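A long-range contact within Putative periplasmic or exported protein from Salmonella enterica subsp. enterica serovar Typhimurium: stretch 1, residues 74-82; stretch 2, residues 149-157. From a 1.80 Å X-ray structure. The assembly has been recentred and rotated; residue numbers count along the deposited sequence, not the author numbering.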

# COMPACT_ATOMS: atom_id res chain seq x y z
N ARG B 74 29.24 -10.59 -13.93
CA ARG B 74 28.23 -11.62 -14.20
C ARG B 74 26.91 -11.34 -13.51
O ARG B 74 26.85 -10.57 -12.53
CB ARG B 74 28.72 -13.00 -13.75
CG ARG B 74 29.99 -13.44 -14.45
CD ARG B 74 30.66 -14.54 -13.63
NE ARG B 74 30.11 -15.87 -13.89
CZ ARG B 74 30.48 -16.64 -14.91
NH1 ARG B 74 31.39 -16.21 -15.78
NH2 ARG B 74 29.93 -17.84 -15.07
N THR B 75 25.85 -11.96 -14.03
CA THR B 75 24.52 -11.78 -13.45
C THR B 75 23.74 -13.10 -13.43
O THR B 75 24.20 -14.12 -13.94
CB THR B 75 23.71 -10.69 -14.21
OG1 THR B 75 22.54 -10.33 -13.45
CG2 THR B 75 23.29 -11.18 -15.58
N HIS B 76 22.57 -13.09 -12.80
CA HIS B 76 21.72 -14.27 -12.74
C HIS B 76 20.31 -13.85 -13.09
O HIS B 76 19.93 -12.72 -12.83
CB HIS B 76 21.78 -14.90 -11.35
CG HIS B 76 23.16 -15.24 -10.91
ND1 HIS B 76 24.03 -14.31 -10.37
CD2 HIS B 76 23.85 -16.41 -10.95
CE1 HIS B 76 25.18 -14.89 -10.08
NE2 HIS B 76 25.10 -16.16 -10.42
N PRO B 77 19.53 -14.76 -13.70
CA PRO B 77 18.16 -14.41 -14.09
C PRO B 77 17.25 -14.31 -12.88
O PRO B 77 17.53 -14.88 -11.82
CB PRO B 77 17.75 -15.57 -15.00
CG PRO B 77 18.61 -16.72 -14.59
CD PRO B 77 19.93 -16.10 -14.18
N CYS B 78 16.15 -13.59 -13.05
CA CYS B 78 15.28 -13.23 -11.93
C CYS B 78 13.96 -12.79 -12.53
O CYS B 78 13.94 -12.00 -13.48
CB CYS B 78 15.93 -12.05 -11.18
SG CYS B 78 15.33 -11.73 -9.50
N PHE B 79 12.84 -13.30 -12.02
CA PHE B 79 11.56 -12.74 -12.44
C PHE B 79 10.90 -11.97 -11.28
O PHE B 79 10.75 -10.75 -11.34
CB PHE B 79 10.61 -13.79 -13.02
CG PHE B 79 9.39 -13.18 -13.67
CD1 PHE B 79 9.50 -12.54 -14.91
CD2 PHE B 79 8.16 -13.21 -13.04
CE1 PHE B 79 8.39 -11.96 -15.50
CE2 PHE B 79 7.04 -12.63 -13.63
CZ PHE B 79 7.16 -12.01 -14.86
N ASN B 80 10.54 -12.70 -10.23
CA ASN B 80 10.09 -12.05 -9.00
C ASN B 80 11.24 -11.97 -8.00
O ASN B 80 11.90 -12.96 -7.72
CB ASN B 80 8.87 -12.77 -8.42
CG ASN B 80 7.60 -12.43 -9.18
OD1 ASN B 80 7.46 -11.32 -9.71
ND2 ASN B 80 6.68 -13.38 -9.25
N HIS B 81 11.48 -10.78 -7.47
CA HIS B 81 12.63 -10.55 -6.60
C HIS B 81 12.54 -11.30 -5.28
O HIS B 81 11.52 -11.25 -4.60
CB HIS B 81 12.78 -9.05 -6.31
CG HIS B 81 13.93 -8.72 -5.41
ND1 HIS B 81 15.20 -9.21 -5.60
CD2 HIS B 81 14.00 -7.92 -4.31
CE1 HIS B 81 16.00 -8.75 -4.66
NE2 HIS B 81 15.30 -7.96 -3.87
N SER B 82 13.61 -11.98 -4.91
CA SER B 82 13.71 -12.60 -3.60
C SER B 82 14.36 -11.63 -2.63
O SER B 82 15.56 -11.34 -2.74
CB SER B 82 14.54 -13.88 -3.67
OG SER B 82 14.72 -14.42 -2.37
N ASP B 149 0.45 -5.58 -14.15
CA ASP B 149 0.32 -6.69 -13.21
C ASP B 149 1.13 -7.93 -13.58
O ASP B 149 1.41 -8.76 -12.72
CB ASP B 149 -1.14 -7.07 -12.98
CG ASP B 149 -1.88 -6.02 -12.19
OD1 ASP B 149 -1.21 -5.22 -11.51
OD2 ASP B 149 -3.13 -6.00 -12.26
N ASP B 150 1.51 -8.07 -14.85
CA ASP B 150 2.31 -9.22 -15.26
C ASP B 150 3.80 -8.89 -15.38
O ASP B 150 4.59 -9.73 -15.82
CB ASP B 150 1.77 -9.82 -16.56
CG ASP B 150 1.76 -8.84 -17.71
OD1 ASP B 150 1.67 -7.62 -17.45
OD2 ASP B 150 1.83 -9.27 -18.88
N SER B 151 4.19 -7.68 -14.99
CA SER B 151 5.59 -7.27 -15.09
C SER B 151 6.43 -7.81 -13.93
O SER B 151 5.95 -7.91 -12.80
CB SER B 151 5.71 -5.75 -15.14
OG SER B 151 4.99 -5.20 -16.23
N GLN B 152 7.70 -8.12 -14.22
CA GLN B 152 8.62 -8.66 -13.21
C GLN B 152 8.99 -7.60 -12.19
O GLN B 152 8.98 -6.41 -12.49
CB GLN B 152 9.89 -9.19 -13.88
CG GLN B 152 10.78 -8.09 -14.42
CD GLN B 152 11.78 -8.58 -15.46
OE1 GLN B 152 11.69 -8.22 -16.63
NE2 GLN B 152 12.73 -9.40 -15.03
N THR B 153 9.33 -8.04 -10.98
CA THR B 153 9.73 -7.12 -9.92
C THR B 153 11.25 -7.13 -9.76
O THR B 153 11.81 -6.39 -8.94
CB THR B 153 9.04 -7.47 -8.60
OG1 THR B 153 9.40 -8.81 -8.19
CG2 THR B 153 7.54 -7.39 -8.79
N CYS B 154 11.91 -7.97 -10.55
CA CYS B 154 13.35 -8.10 -10.44
C CYS B 154 14.00 -7.82 -11.79
O CYS B 154 13.62 -8.42 -12.80
CB CYS B 154 13.70 -9.51 -9.96
SG CYS B 154 15.40 -9.68 -9.46
N LEU B 155 14.97 -6.92 -11.81
CA LEU B 155 15.68 -6.56 -13.03
C LEU B 155 17.18 -6.75 -12.79
O LEU B 155 17.79 -5.99 -12.01
CB LEU B 155 15.38 -5.11 -13.42
CG LEU B 155 16.17 -4.55 -14.60
CD1 LEU B 155 16.00 -5.42 -15.84
CD2 LEU B 155 15.77 -3.12 -14.89
N THR B 156 17.79 -7.76 -13.42
CA THR B 156 19.22 -8.01 -13.24
C THR B 156 20.01 -7.78 -14.52
O THR B 156 21.24 -7.84 -14.51
CB THR B 156 19.49 -9.44 -12.72
OG1 THR B 156 18.80 -10.38 -13.56
CG2 THR B 156 18.98 -9.62 -11.28
N GLU B 157 19.30 -7.51 -15.62
CA GLU B 157 19.94 -7.32 -16.92
C GLU B 157 20.49 -5.91 -17.08
O GLU B 157 20.07 -5.17 -17.97
CB GLU B 157 18.95 -7.62 -18.06
CG GLU B 157 18.55 -9.11 -18.18
CD GLU B 157 17.39 -9.35 -19.15
OE1 GLU B 157 16.91 -10.51 -19.23
OE2 GLU B 157 16.94 -8.40 -19.84
O HOH W 1 5.07 -9.93 -10.87

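A disulfide fixes two distant segments of a chain at one point, and other contacts form around that point. The pairing of residues 74-82 with 149-157 illustrates the principle: any two residues that touch are at least 71 positions apart in sequence, and a single covalent link sits among backbone and hydroxyl hydrogen bonds. From Gln152 to Cys154 the two backbones advance in the same direction, pairing with Phe79 to His81, but Thr156 falls back to Thr75, whose CA is 6.5 Å from Thr156 CA. Phe79 CA is 5.1 Å from Gln152 CA, and the separation falls to 4.6 Å between His81 CA and Cys154 CA.

Along stretch 2, contact begins at Asp150, where Asp150 O lies 3.6 Å from Phe79 CZ, near the plane of the ring and at its edge, where the ring's C-H groups carry slight positive charge. The CA-to-CB bond of Phe79 points away from stretch 2, yet the end of its side chain comes nearer. At Ser151 a water links the segments, donating to Ser151 O (2.9 Å) and to Asn80 OD1 (3.0 Å).

Gln152 covers one face of the same phenyl ring. Gln152 CB sits 3.8 Å from the centroid of the Phe79 ring, 24° off the ring normal, a CH-pi contact that sets an aliphatic carbon against the pi cloud. Farther out, Gln152 NE2 makes a weak hydrogen bond to Cys154 O within its own stretch (2.6 Å) and lies 3.3 Å from Cys78 O.

Next, Phe79 O accepts two weak hydrogen bonds, from Thr153 N and from Cys154 N, each 3.1 Å long and well bent, as one carbonyl serves successive amides. Thr153 answers with its side chain: Thr153 OG1 accepts a nearly straight hydrogen bond from His81 N (3.0 Å), so a hydroxyl takes the place a backbone carbonyl would fill in a regular sheet.

Cys154, in a short strand segment, supplies the covalent link. Cys154 SG is bonded to Cys78 SG at 2.1 Å with a chi3 of 93°, near the right angle that minimises repulsion between sulfur lone pairs. Both cysteines point toward the opposing stretch in the t rotamer. Cys154 CB also packs 3.8 Å from His81 CB.

Leu155 points away and makes no contact, whereas Thr156, pointing back, engages through several groups. Thr156 OG1 donates to His76 O (2.7 Å), Thr156 CG2 lies 3.9 Å from Cys78 CB, and Thr156 O is 3.0 Å from Thr75 OG1. Polar contacts thus lie beyond the disulfide as well as before it.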